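Local coordinates for type III secretion system effector protein ExoU (Pseudomonas fluorescens, PDB 4QMK), which is a patatin-like effector toxin of the type III secretion system that probably hydrolyses phospholipids at the host plasma membrane, where a phosphatidylinositol 4,5-bisphosphate-binding domain localises it, at residues P66-L71 with V97-G102; L112-M117 with K241-T246; V70-G75 with A332-F337; V85-E90 with T421-L426. All coordinates share one frame; numbering follows the deposited sequence.

Contact 1: residues P66-L71 with V97-G102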
loop_
_atom_site.group_PDB
_atom_site.type_symbol
_atom_site.label_atom_id
_atom_site.label_comp_id
_atom_site.label_asym_id
_atom_site.label_seq_id
_atom_site.Cartn_x
_atom_site.Cartn_y
_atom_site.Cartn_z
ATOM N N PRO A 66 -13.758 12.345 28.673
ATOM C CA PRO A 66 -13.425 11.267 27.740
ATOM C C PRO A 66 -12.757 11.670 26.441
ATOM O O PRO A 66 -13.238 12.544 25.756
ATOM C CB PRO A 66 -14.764 10.627 27.437
ATOM C CG PRO A 66 -15.578 10.916 28.626
ATOM C CD PRO A 66 -15.156 12.281 29.094
ATOM N N ALA A 67 -11.617 11.028 26.160
ATOM C CA ALA A 67 -10.875 11.194 24.916
ATOM C C ALA A 67 -11.075 9.986 23.968
ATOM O O ALA A 67 -10.906 10.098 22.758
ATOM C CB ALA A 67 -9.407 11.363 25.216
ATOM N N HIS A 68 -11.448 8.847 24.512
ATOM C CA HIS A 68 -11.675 7.681 23.702
ATOM C C HIS A 68 -13.091 7.111 23.989
ATOM O O HIS A 68 -13.454 6.865 25.115
ATOM C CB HIS A 68 -10.547 6.696 24.026
ATOM C CG HIS A 68 -10.525 5.475 23.180
ATOM N ND1 HIS A 68 -9.624 4.455 23.381
ATOM C CD2 HIS A 68 -11.284 5.093 22.132
ATOM C CE1 HIS A 68 -9.822 3.504 22.483
ATOM N NE2 HIS A 68 -10.841 3.854 21.727
ATOM N N LEU A 69 -13.896 6.953 22.972
ATOM C CA LEU A 69 -15.243 6.373 23.118
ATOM C C LEU A 69 -15.146 4.970 22.552
ATOM O O LEU A 69 -14.722 4.788 21.401
ATOM C CB LEU A 69 -16.250 7.197 22.345
ATOM C CG LEU A 69 -17.686 6.728 22.280
ATOM C CD1 LEU A 69 -18.323 6.535 23.655
ATOM C CD2 LEU A 69 -18.485 7.776 21.511
ATOM N N VAL A 70 -15.463 3.970 23.356
ATOM C CA VAL A 70 -15.363 2.600 22.881
ATOM C C VAL A 70 -16.741 2.000 22.833
ATOM O O VAL A 70 -17.396 1.919 23.865
ATOM C CB VAL A 70 -14.491 1.722 23.846
ATOM C CG1 VAL A 70 -14.366 0.314 23.326
ATOM C CG2 VAL A 70 -13.092 2.325 24.019
ATOM N N LEU A 71 -17.162 1.525 21.677
ATOM C CA LEU A 71 -18.513 0.863 21.523
ATOM C C LEU A 71 -18.392 -0.647 21.331
ATOM O O LEU A 71 -17.988 -1.094 20.277
ATOM C CB LEU A 71 -19.276 1.480 20.327
ATOM C CG LEU A 71 -19.314 3.011 20.322
ATOM C CD1 LEU A 71 -20.090 3.566 19.175
ATOM C CD2 LEU A 71 -19.938 3.500 21.602
ATOM N N VAL A 97 -13.784 14.191 22.480
ATOM C CA VAL A 97 -13.527 12.827 22.148
ATOM C C VAL A 97 -12.562 12.885 20.970
ATOM O O VAL A 97 -12.754 13.637 20.080
ATOM C CB VAL A 97 -14.820 12.064 21.747
ATOM C CG1 VAL A 97 -14.461 10.713 21.193
ATOM C CG2 VAL A 97 -15.750 11.891 22.940
ATOM N N LYS A 98 -11.522 12.076 20.976
ATOM C CA LYS A 98 -10.520 12.083 19.901
ATOM C C LYS A 98 -10.542 10.849 19.004
ATOM O O LYS A 98 -10.146 10.903 17.867
ATOM C CB LYS A 98 -9.132 12.121 20.511
ATOM C CG LYS A 98 -8.860 13.282 21.412
ATOM C CD LYS A 98 -8.965 14.598 20.655
ATOM C CE LYS A 98 -8.478 15.736 21.536
ATOM N NZ LYS A 98 -8.599 17.017 20.828
ATOM N N VAL A 99 -10.914 9.720 19.566
ATOM C CA VAL A 99 -10.838 8.484 18.864
ATOM C C VAL A 99 -12.089 7.718 19.200
ATOM O O VAL A 99 -12.517 7.665 20.371
ATOM C CB VAL A 99 -9.670 7.656 19.390
ATOM C CG1 VAL A 99 -9.403 6.471 18.495
ATOM C CG2 VAL A 99 -8.430 8.498 19.505
ATOM N N VAL A 100 -12.688 7.120 18.199
ATOM C CA VAL A 100 -13.845 6.315 18.451
ATOM C C VAL A 100 -13.537 4.884 18.042
ATOM O O VAL A 100 -13.095 4.651 16.924
ATOM C CB VAL A 100 -15.047 6.830 17.666
ATOM C CG1 VAL A 100 -16.277 5.985 17.996
ATOM C CG2 VAL A 100 -15.266 8.278 18.009
ATOM N N SER A 101 -13.782 3.938 18.936
ATOM C CA SER A 101 -13.581 2.539 18.574
ATOM C C SER A 101 -14.879 1.807 18.558
ATOM O O SER A 101 -15.750 2.013 19.418
ATOM C CB SER A 101 -12.656 1.866 19.560
ATOM O OG SER A 101 -11.403 2.506 19.520
ATOM N N GLY A 102 -15.019 0.919 17.611
ATOM C CA GLY A 102 -16.258 0.180 17.509
ATOM C C GLY A 102 -15.973 -1.252 17.304
ATOM O O GLY A 102 -15.191 -1.608 16.443
#
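A67 O, both backbone polar groups of L69, and L71 N bond to V97-G102, pairing the parallel strands 68-72 and 99-103 of a beta-alpha-beta crossover of the patatin-like fold. Residues of the intervening helix 81-90, M84 and L88 among them, cover the face bearing L69. The pairing starts at A67 O, an acceptor shared by two donors: K98 N at 2.7 Å, tilted 28° out of the carbonyl plane, and the longer V99 N. From there the strands run in regular parallel register. L69 N donates to V99 O at 3.0 Å and L69 O takes the hydrogen of S101 N at 2.8 Å; L71 N then reaches S101 O at 2.7 Å. H68 O and both backbone polar groups of V70 pair with strand 332-337 instead.

S101 is thus gripped through N and O by the backbone, and its hydroxyl is met as well. H68 carries CG anti to its backbone N (chi1 -174°), and its ring lies across the face of the sheet shared with V70, V99 and S101. V70 CG2 lies over one face of this ring, nearer its rim than its centre, 3.6 Å from the plane. At the ring edge, near the plane, H68 NE2 and S101 OG form a 2.6 Å hydrogen bond, in which the proton may sit on either atom.

Contact 2: residues L112-M117 with K241-T246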
loop_
_atom_site.group_PDB
_atom_site.type_symbol
_atom_site.label_atom_id
_atom_site.label_comp_id
_atom_site.label_asym_id
_atom_site.label_seq_id
_atom_site.Cartn_x
_atom_site.Cartn_y
_atom_site.Cartn_z
ATOM N N LEU A 112 -20.009 6.065 11.835
ATOM C CA LEU A 112 -20.875 7.237 11.664
ATOM C C LEU A 112 -20.436 8.371 12.579
ATOM O O LEU A 112 -20.334 9.518 12.167
ATOM C CB LEU A 112 -22.324 6.874 11.895
ATOM C CG LEU A 112 -22.936 5.916 10.857
ATOM C CD1 LEU A 112 -24.415 5.670 11.128
ATOM C CD2 LEU A 112 -22.756 6.479 9.469
ATOM N N LEU A 113 -20.119 8.051 13.816
ATOM C CA LEU A 113 -19.687 9.095 14.772
ATOM C C LEU A 113 -18.309 9.664 14.458
ATOM O O LEU A 113 -18.118 10.835 14.561
ATOM C CB LEU A 113 -19.727 8.597 16.210
ATOM C CG LEU A 113 -21.112 8.267 16.763
ATOM C CD1 LEU A 113 -21.079 7.589 18.121
ATOM C CD2 LEU A 113 -21.915 9.530 16.868
ATOM N N ALA A 114 -17.389 8.852 13.994
ATOM C CA ALA A 114 -16.084 9.349 13.735
ATOM C C ALA A 114 -16.113 10.341 12.604
ATOM O O ALA A 114 -15.242 11.210 12.512
ATOM C CB ALA A 114 -15.111 8.218 13.433
ATOM N N SER A 115 -17.124 10.196 11.759
ATOM C CA SER A 115 -17.343 11.046 10.608
ATOM C C SER A 115 -17.947 12.373 10.964
ATOM O O SER A 115 -18.143 13.241 10.094
ATOM C CB SER A 115 -18.288 10.359 9.614
ATOM O OG SER A 115 -17.639 9.247 9.033
ATOM N N GLY A 116 -18.301 12.538 12.215
ATOM C CA GLY A 116 -18.794 13.826 12.671
ATOM C C GLY A 116 -20.295 13.972 12.688
ATOM O O GLY A 116 -20.763 15.067 12.725
ATOM N N MET A 117 -21.046 12.879 12.684
ATOM C CA MET A 117 -22.482 12.982 12.811
ATOM C C MET A 117 -22.820 13.444 14.210
ATOM O O MET A 117 -22.365 12.844 15.169
ATOM C CB MET A 117 -23.200 11.634 12.519
ATOM C CG MET A 117 -23.277 11.293 11.049
ATOM S SD MET A 117 -24.410 9.940 10.614
ATOM C CE MET A 117 -25.800 10.310 11.651
ATOM N N LYS A 241 -13.262 12.348 14.047
ATOM C CA LYS A 241 -12.461 11.584 14.974
ATOM C C LYS A 241 -11.651 10.488 14.320
ATOM O O LYS A 241 -12.041 9.938 13.319
ATOM C CB LYS A 241 -13.403 10.895 15.924
ATOM C CG LYS A 241 -13.959 11.760 17.023
ATOM C CD LYS A 241 -15.100 12.661 16.646
ATOM C CE LYS A 241 -15.610 13.460 17.848
ATOM N NZ LYS A 241 -14.620 14.416 18.429
ATOM N N GLN A 242 -10.551 10.101 14.911
ATOM C CA GLN A 242 -9.872 8.922 14.369
ATOM C C GLN A 242 -10.747 7.736 14.666
ATOM O O GLN A 242 -11.598 7.800 15.569
ATOM C CB GLN A 242 -8.521 8.717 14.986
ATOM C CG GLN A 242 -7.603 9.888 14.796
ATOM C CD GLN A 242 -6.343 9.699 15.563
ATOM O OE1 GLN A 242 -5.760 8.621 15.572
ATOM N NE2 GLN A 242 -5.944 10.715 16.257
ATOM N N LEU A 243 -10.543 6.654 13.935
ATOM C CA LEU A 243 -11.434 5.507 14.071
ATOM C C LEU A 243 -10.674 4.216 14.145
ATOM O O LEU A 243 -9.721 4.030 13.384
ATOM C CB LEU A 243 -12.377 5.463 12.879
ATOM C CG LEU A 243 -13.310 4.245 12.727
ATOM C CD1 LEU A 243 -14.326 4.217 13.849
ATOM C CD2 LEU A 243 -14.024 4.323 11.404
ATOM N N ASN A 244 -11.102 3.345 15.068
ATOM C CA ASN A 244 -10.671 1.962 15.136
ATOM C C ASN A 244 -11.868 1.099 14.986
ATOM O O ASN A 244 -12.804 1.188 15.759
ATOM C CB ASN A 244 -10.158 1.606 16.511
ATOM C CG ASN A 244 -8.821 2.094 16.736
ATOM O OD1 ASN A 244 -7.878 1.533 16.255
ATOM N ND2 ASN A 244 -8.718 3.168 17.436
ATOM N N ILE A 245 -11.807 0.184 14.058
ATOM C CA ILE A 245 -12.803 -0.806 13.934
ATOM C C ILE A 245 -12.145 -2.143 14.305
ATOM O O ILE A 245 -11.060 -2.491 13.822
ATOM C CB ILE A 245 -13.365 -0.804 12.539
ATOM C CG1 ILE A 245 -14.148 0.454 12.387
ATOM C CG2 ILE A 245 -14.261 -2.029 12.322
ATOM C CD1 ILE A 245 -15.030 0.486 11.149
ATOM N N THR A 246 -12.812 -2.887 15.161
ATOM C CA THR A 246 -12.246 -4.095 15.724
ATOM C C THR A 246 -13.195 -5.244 15.726
ATOM O O THR A 246 -14.390 -5.067 15.651
ATOM C CB THR A 246 -11.859 -3.792 17.174
ATOM O OG1 THR A 246 -10.853 -2.771 17.148
ATOM C CG2 THR A 246 -11.287 -4.989 17.851
#
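The carbonyl of A114 is the flat group through which K241 meets the end of helix 107-114. K241 N lies in the plane of this carbonyl, on a lone pair, and gives A114 O a nearly straight hydrogen bond of 2.8 Å (174° at the hydrogen). The methyl of A114 points at the other segment: A114 CB sits 3.5 Å from K241 O and 3.9 Å from L243 CB, and L243 CD1 is 4.1 Å from A114 CB. On the lysine, CB packs 3.8 Å from A114 CA.

Beyond CG the K241 chain bends (chi2 80°), bringing CD to 4.1 Å from L113 O. The chain end leads away from helix 107-114, and K241 NZ hydrogen-bonds V97 O and P238 O, consistent with a buried charge held by carbonyls. L113 O is itself taken by G116 N at 2.9 Å, in a Schellman motif whose second, weak bond runs from M117 N to L112 O; G116 has the positive phi of this helix ending.

The helix end is thus tied to the start of strand 242-251, with L230 of helix 227-236 touching both A114 and L243, I270 of helix 270-278 against L243, and helix 119-127 packed on L113 and M117.

Contact 3: residues V70-G75 with A332-F337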
loop_
_atom_site.group_PDB
_atom_site.type_symbol
_atom_site.label_atom_id
_atom_site.label_comp_id
_atom_site.label_asym_id
_atom_site.label_seq_id
_atom_site.Cartn_x
_atom_site.Cartn_y
_atom_site.Cartn_z
ATOM N N VAL A 70 -15.463 3.970 23.356
ATOM C CA VAL A 70 -15.363 2.600 22.881
ATOM C C VAL A 70 -16.741 2.000 22.833
ATOM O O VAL A 70 -17.396 1.919 23.865
ATOM C CB VAL A 70 -14.491 1.722 23.846
ATOM C CG1 VAL A 70 -14.366 0.314 23.326
ATOM C CG2 VAL A 70 -13.092 2.325 24.019
ATOM N N LEU A 71 -17.162 1.525 21.677
ATOM C CA LEU A 71 -18.513 0.863 21.523
ATOM C C LEU A 71 -18.392 -0.647 21.331
ATOM O O LEU A 71 -17.988 -1.094 20.277
ATOM C CB LEU A 71 -19.276 1.480 20.327
ATOM C CG LEU A 71 -19.314 3.011 20.322
ATOM C CD1 LEU A 71 -20.090 3.566 19.175
ATOM C CD2 LEU A 71 -19.938 3.500 21.602
ATOM N N SER A 72 -18.791 -1.426 22.330
ATOM C CA SER A 72 -18.728 -2.914 22.282
ATOM C C SER A 72 -20.030 -3.398 21.750
ATOM O O SER A 72 -20.900 -3.802 22.475
ATOM C CB SER A 72 -18.504 -3.415 23.697
ATOM O OG SER A 72 -17.557 -2.563 24.326
ATOM N N GLY A 73 -20.159 -3.333 20.455
ATOM C CA GLY A 73 -21.451 -3.382 19.817
ATOM C C GLY A 73 -22.236 -4.639 19.702
ATOM O O GLY A 73 -21.870 -5.702 20.204
ATOM N N GLY A 74 -23.365 -4.457 19.025
ATOM C CA GLY A 74 -24.409 -5.461 18.801
ATOM C C GLY A 74 -25.301 -4.724 17.839
ATOM O O GLY A 74 -25.196 -3.500 17.698
ATOM N N GLY A 75 -26.144 -5.450 17.134
ATOM C CA GLY A 75 -27.021 -4.843 16.156
ATOM C C GLY A 75 -28.230 -4.224 16.816
ATOM O O GLY A 75 -28.279 -3.022 17.044
ATOM N N ALA A 332 -11.366 7.008 29.153
ATOM C CA ALA A 332 -12.164 6.390 28.147
ATOM C C ALA A 332 -13.638 6.387 28.603
ATOM O O ALA A 332 -13.928 6.590 29.794
ATOM C CB ALA A 332 -11.705 4.978 27.938
ATOM N N LEU A 333 -14.542 6.179 27.659
ATOM C CA LEU A 333 -15.908 5.879 27.993
ATOM C C LEU A 333 -16.135 4.589 27.227
ATOM O O LEU A 333 -16.034 4.557 25.988
ATOM C CB LEU A 333 -16.870 6.967 27.520
ATOM C CG LEU A 333 -18.342 6.670 27.779
ATOM C CD1 LEU A 333 -18.636 6.486 29.247
ATOM C CD2 LEU A 333 -19.136 7.861 27.297
ATOM N N ILE A 334 -16.397 3.507 27.940
ATOM C CA ILE A 334 -16.518 2.215 27.309
ATOM C C ILE A 334 -17.933 1.869 27.437
ATOM O O ILE A 334 -18.452 1.828 28.547
ATOM C CB ILE A 334 -15.629 1.171 28.044
ATOM C CG1 ILE A 334 -14.170 1.610 27.928
ATOM C CG2 ILE A 334 -15.840 -0.206 27.445
ATOM C CD1 ILE A 334 -13.188 0.936 28.910
ATOM N N VAL A 335 -18.600 1.597 26.350
ATOM C CA VAL A 335 -20.100 1.435 26.421
ATOM C C VAL A 335 -20.495 0.025 26.206
ATOM O O VAL A 335 -20.269 -0.494 25.137
ATOM C CB VAL A 335 -20.785 2.297 25.370
ATOM C CG1 VAL A 335 -22.285 2.203 25.507
ATOM C CG2 VAL A 335 -20.340 3.740 25.539
ATOM N N LYS A 336 -21.015 -0.609 27.262
ATOM C CA LYS A 336 -21.503 -1.986 27.223
ATOM C C LYS A 336 -22.992 -2.078 27.485
ATOM O O LYS A 336 -23.624 -1.143 27.942
ATOM C CB LYS A 336 -20.818 -2.830 28.285
ATOM C CG LYS A 336 -19.421 -3.192 27.890
ATOM C CD LYS A 336 -18.663 -3.956 28.959
ATOM C CE LYS A 336 -17.220 -4.160 28.459
ATOM N NZ LYS A 336 -16.332 -4.990 29.333
ATOM N N PHE A 337 -23.537 -3.261 27.264
ATOM C CA PHE A 337 -24.940 -3.493 27.547
ATOM C C PHE A 337 -25.157 -4.430 28.753
ATOM O O PHE A 337 -24.330 -5.300 29.034
ATOM C CB PHE A 337 -25.592 -4.009 26.291
ATOM C CG PHE A 337 -25.531 -3.049 25.168
ATOM C CD1 PHE A 337 -24.439 -3.007 24.360
ATOM C CD2 PHE A 337 -26.570 -2.163 24.946
ATOM C CE1 PHE A 337 -24.389 -2.097 23.322
ATOM C CE2 PHE A 337 -26.523 -1.256 23.942
ATOM C CZ PHE A 337 -25.440 -1.221 23.117
#
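V70 is held through both its backbone polar groups by the segment A332-F337: its N donates to L333 O and its O accepts from V335 N, each at 2.8 Å. One step on, the bond from S72 N to V335 O has stretched to 3.3 Å and is weak, as the strands part and S72 becomes the centre of an inverse gamma turn.

Side chains pair on both faces of this parallel strand pair. V70 and I334 run alongside each other in the same direction, with V70 CB 4.1 Å from I334 CG1. On the other face L71 and V335 do likewise: L71 CD2 meets V335 CG2 at 4.0 Å. Where the backbones diverge, the F337 ring presents its edge to S72 O, with CE1 4.0 Å away near the ring plane.

In the next shell, F81 at the start of helix 81-90 touches L71 and V335, and its ring meets that of F337 with the planes at about 60°. L385 of strand 382-389 backs V335 and F337, and F378 of helix 374-380 covers I334.

Past S72 the chain enters three successive glycines, G73 to G75, the first two poorly ordered. A glycine-rich loop leaving the first central strand is characteristic of patatin-like phospholipases, in which it probably forms the oxyanion hole.

Contact 4: residues V85-E90 with T421-L426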
loop_
_atom_site.group_PDB
_atom_site.type_symbol
_atom_site.label_atom_id
_atom_site.label_comp_id
_atom_site.label_asym_id
_atom_site.label_seq_id
_atom_site.Cartn_x
_atom_site.Cartn_y
_atom_site.Cartn_z
ATOM N N VAL A 85 -25.034 9.281 22.766
ATOM C CA VAL A 85 -24.496 10.442 22.066
ATOM C C VAL A 85 -25.184 11.769 22.484
ATOM O O VAL A 85 -24.539 12.843 22.517
ATOM C CB VAL A 85 -24.665 10.295 20.566
ATOM C CG1 VAL A 85 -24.079 11.512 19.837
ATOM C CG2 VAL A 85 -24.026 9.003 20.114
ATOM N N GLN A 86 -26.486 11.699 22.778
ATOM C CA GLN A 86 -27.181 12.853 23.265
ATOM C C GLN A 86 -26.508 13.325 24.543
ATOM O O GLN A 86 -26.142 14.491 24.665
ATOM C CB GLN A 86 -28.661 12.542 23.493
ATOM C CG GLN A 86 -29.423 12.265 22.220
ATOM C CD GLN A 86 -30.624 11.358 22.441
ATOM O OE1 GLN A 86 -31.206 11.325 23.532
ATOM N NE2 GLN A 86 -31.041 10.660 21.386
ATOM N N ALA A 87 -26.322 12.402 25.477
ATOM C CA ALA A 87 -25.638 12.679 26.764
ATOM C C ALA A 87 -24.267 13.282 26.581
ATOM O O ALA A 87 -23.925 14.201 27.280
ATOM C CB ALA A 87 -25.515 11.413 27.586
ATOM N N LEU A 88 -23.469 12.776 25.644
ATOM C CA LEU A 88 -22.132 13.371 25.436
ATOM C C LEU A 88 -22.176 14.819 24.946
ATOM O O LEU A 88 -21.468 15.679 25.465
ATOM C CB LEU A 88 -21.296 12.547 24.475
ATOM C CG LEU A 88 -20.764 11.255 25.070
ATOM C CD1 LEU A 88 -20.207 10.397 23.953
ATOM C CD2 LEU A 88 -19.698 11.531 26.106
ATOM N N GLU A 89 -23.043 15.081 23.979
ATOM C CA GLU A 89 -23.123 16.383 23.332
ATOM C C GLU A 89 -23.727 17.402 24.278
ATOM O O GLU A 89 -23.172 18.480 24.487
ATOM C CB GLU A 89 -23.962 16.259 22.064
ATOM C CG GLU A 89 -23.615 17.239 20.964
ATOM C CD GLU A 89 -24.529 17.059 19.766
ATOM O OE1 GLU A 89 -25.744 17.358 19.890
ATOM O OE2 GLU A 89 -24.031 16.637 18.698
ATOM N N GLU A 90 -24.865 17.045 24.861
ATOM C CA GLU A 90 -25.567 17.896 25.844
ATOM C C GLU A 90 -24.684 18.284 27.054
ATOM O O GLU A 90 -24.977 19.218 27.762
ATOM C CB GLU A 90 -26.851 17.193 26.266
ATOM C CG GLU A 90 -27.225 17.279 27.730
ATOM C CD GLU A 90 -28.287 16.238 28.064
ATOM O OE1 GLU A 90 -29.167 16.007 27.175
ATOM O OE2 GLU A 90 -28.212 15.626 29.182
ATOM N N THR A 421 -28.313 7.235 31.951
ATOM C CA THR A 421 -27.311 6.421 32.559
ATOM C C THR A 421 -25.939 7.040 32.312
ATOM O O THR A 421 -25.161 7.250 33.225
ATOM C CB THR A 421 -27.382 4.987 32.006
ATOM O OG1 THR A 421 -28.620 4.390 32.386
ATOM C CG2 THR A 421 -26.287 4.124 32.579
ATOM N N VAL A 422 -25.691 7.385 31.074
ATOM C CA VAL A 422 -24.456 7.974 30.681
ATOM C C VAL A 422 -24.241 9.347 31.332
ATOM O O VAL A 422 -23.111 9.631 31.823
ATOM C CB VAL A 422 -24.393 8.079 29.183
ATOM C CG1 VAL A 422 -23.233 8.934 28.737
ATOM C CG2 VAL A 422 -24.304 6.685 28.592
ATOM N N SER A 423 -25.282 10.195 31.334
ATOM C CA SER A 423 -25.216 11.476 32.046
ATOM C C SER A 423 -24.834 11.200 33.495
ATOM O O SER A 423 -23.990 11.892 34.057
ATOM C CB SER A 423 -26.571 12.224 32.044
ATOM O OG SER A 423 -26.763 12.967 30.860
ATOM N N GLY A 424 -25.456 10.182 34.094
ATOM C CA GLY A 424 -25.161 9.832 35.489
ATOM C C GLY A 424 -23.706 9.424 35.625
ATOM O O GLY A 424 -23.013 9.832 36.535
ATOM N N HIS A 425 -23.227 8.669 34.651
ATOM C CA HIS A 425 -21.907 8.205 34.703
ATOM C C HIS A 425 -20.915 9.379 34.548
ATOM O O HIS A 425 -19.942 9.479 35.268
ATOM C CB HIS A 425 -21.701 7.171 33.626
ATOM C CG HIS A 425 -20.316 6.640 33.588
ATOM N ND1 HIS A 425 -19.341 7.186 32.795
ATOM C CD2 HIS A 425 -19.726 5.643 34.275
ATOM C CE1 HIS A 425 -18.208 6.535 32.981
ATOM N NE2 HIS A 425 -18.413 5.608 33.890
ATOM N N LEU A 426 -21.187 10.289 33.626
ATOM C CA LEU A 426 -20.265 11.412 33.364
ATOM C C LEU A 426 -20.193 12.315 34.556
ATOM O O LEU A 426 -19.131 12.827 34.861
ATOM C CB LEU A 426 -20.718 12.192 32.128
ATOM C CG LEU A 426 -20.663 11.382 30.826
ATOM C CD1 LEU A 426 -21.195 12.155 29.673
ATOM C CD2 LEU A 426 -19.217 10.963 30.535
#
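A87 and V422 make the tight part of this helix pair, A87 CB pressing 3.6 Å from V422 CG1. That branch stands anti to the backbone N of V422 (chi1 169°). The small alanine lets the backbones come close, with A87 CA only 5.4 Å from S423 CA, and A87 CB also touches S423 OG at 3.8 Å. Beside it the two leucines cross at about a right angle, L88 CD2 meeting L426 CD1 at 3.9 Å; the same methyl of L426 lies 4.2 Å from A87 O.

The segments V85-E90 and T421-L426 cross at -42°, their axes 8.7 Å apart at closest. The helix carrying V85-E90 is the crossover helix of the beta-alpha-beta unit of the patatin-like fold, and helix 408-431 lies against it from much later in the chain. L333 of the central sheet touches L88, and L385 of strand 382-389 packs on V422.

Toward solvent the packing gives way to polar groups. E90 is exposed and extends beyond CG toward the other helix, placing OE2 3.5 Å from S423 OG. Its clear partner is R419, one turn before S423: E90 OE1 forms a salt bridge with R419 NH2, while S423 OG turns back in a weak hydrogen bond to R419 O.

Contacts 1 and 3 share strand 68-72, one on each edge, their centres about 10 Å apart; H68 O lies 2.9 Å from L333 N, probably a hydrogen bond. Strand 242-251 of contact 2 neighbours strand 99-103 on its other edge, with G102 N 2.9 Å from N244 O; the centres of contacts 1 and 2 are about 8 Å apart. Helix 81-90 of contact 4 packs on the face bearing L69 and L333: L88 CD1 lies 4.0 Å from L69 CD2, and L88 CD2 3.9 Å from L333 CD2. Strand 99-103 leads into a GxSxG pattern, G102, S104 and G106, probably the nucleophile elbow; L71 touches it, and L243 of contact 2 lies near.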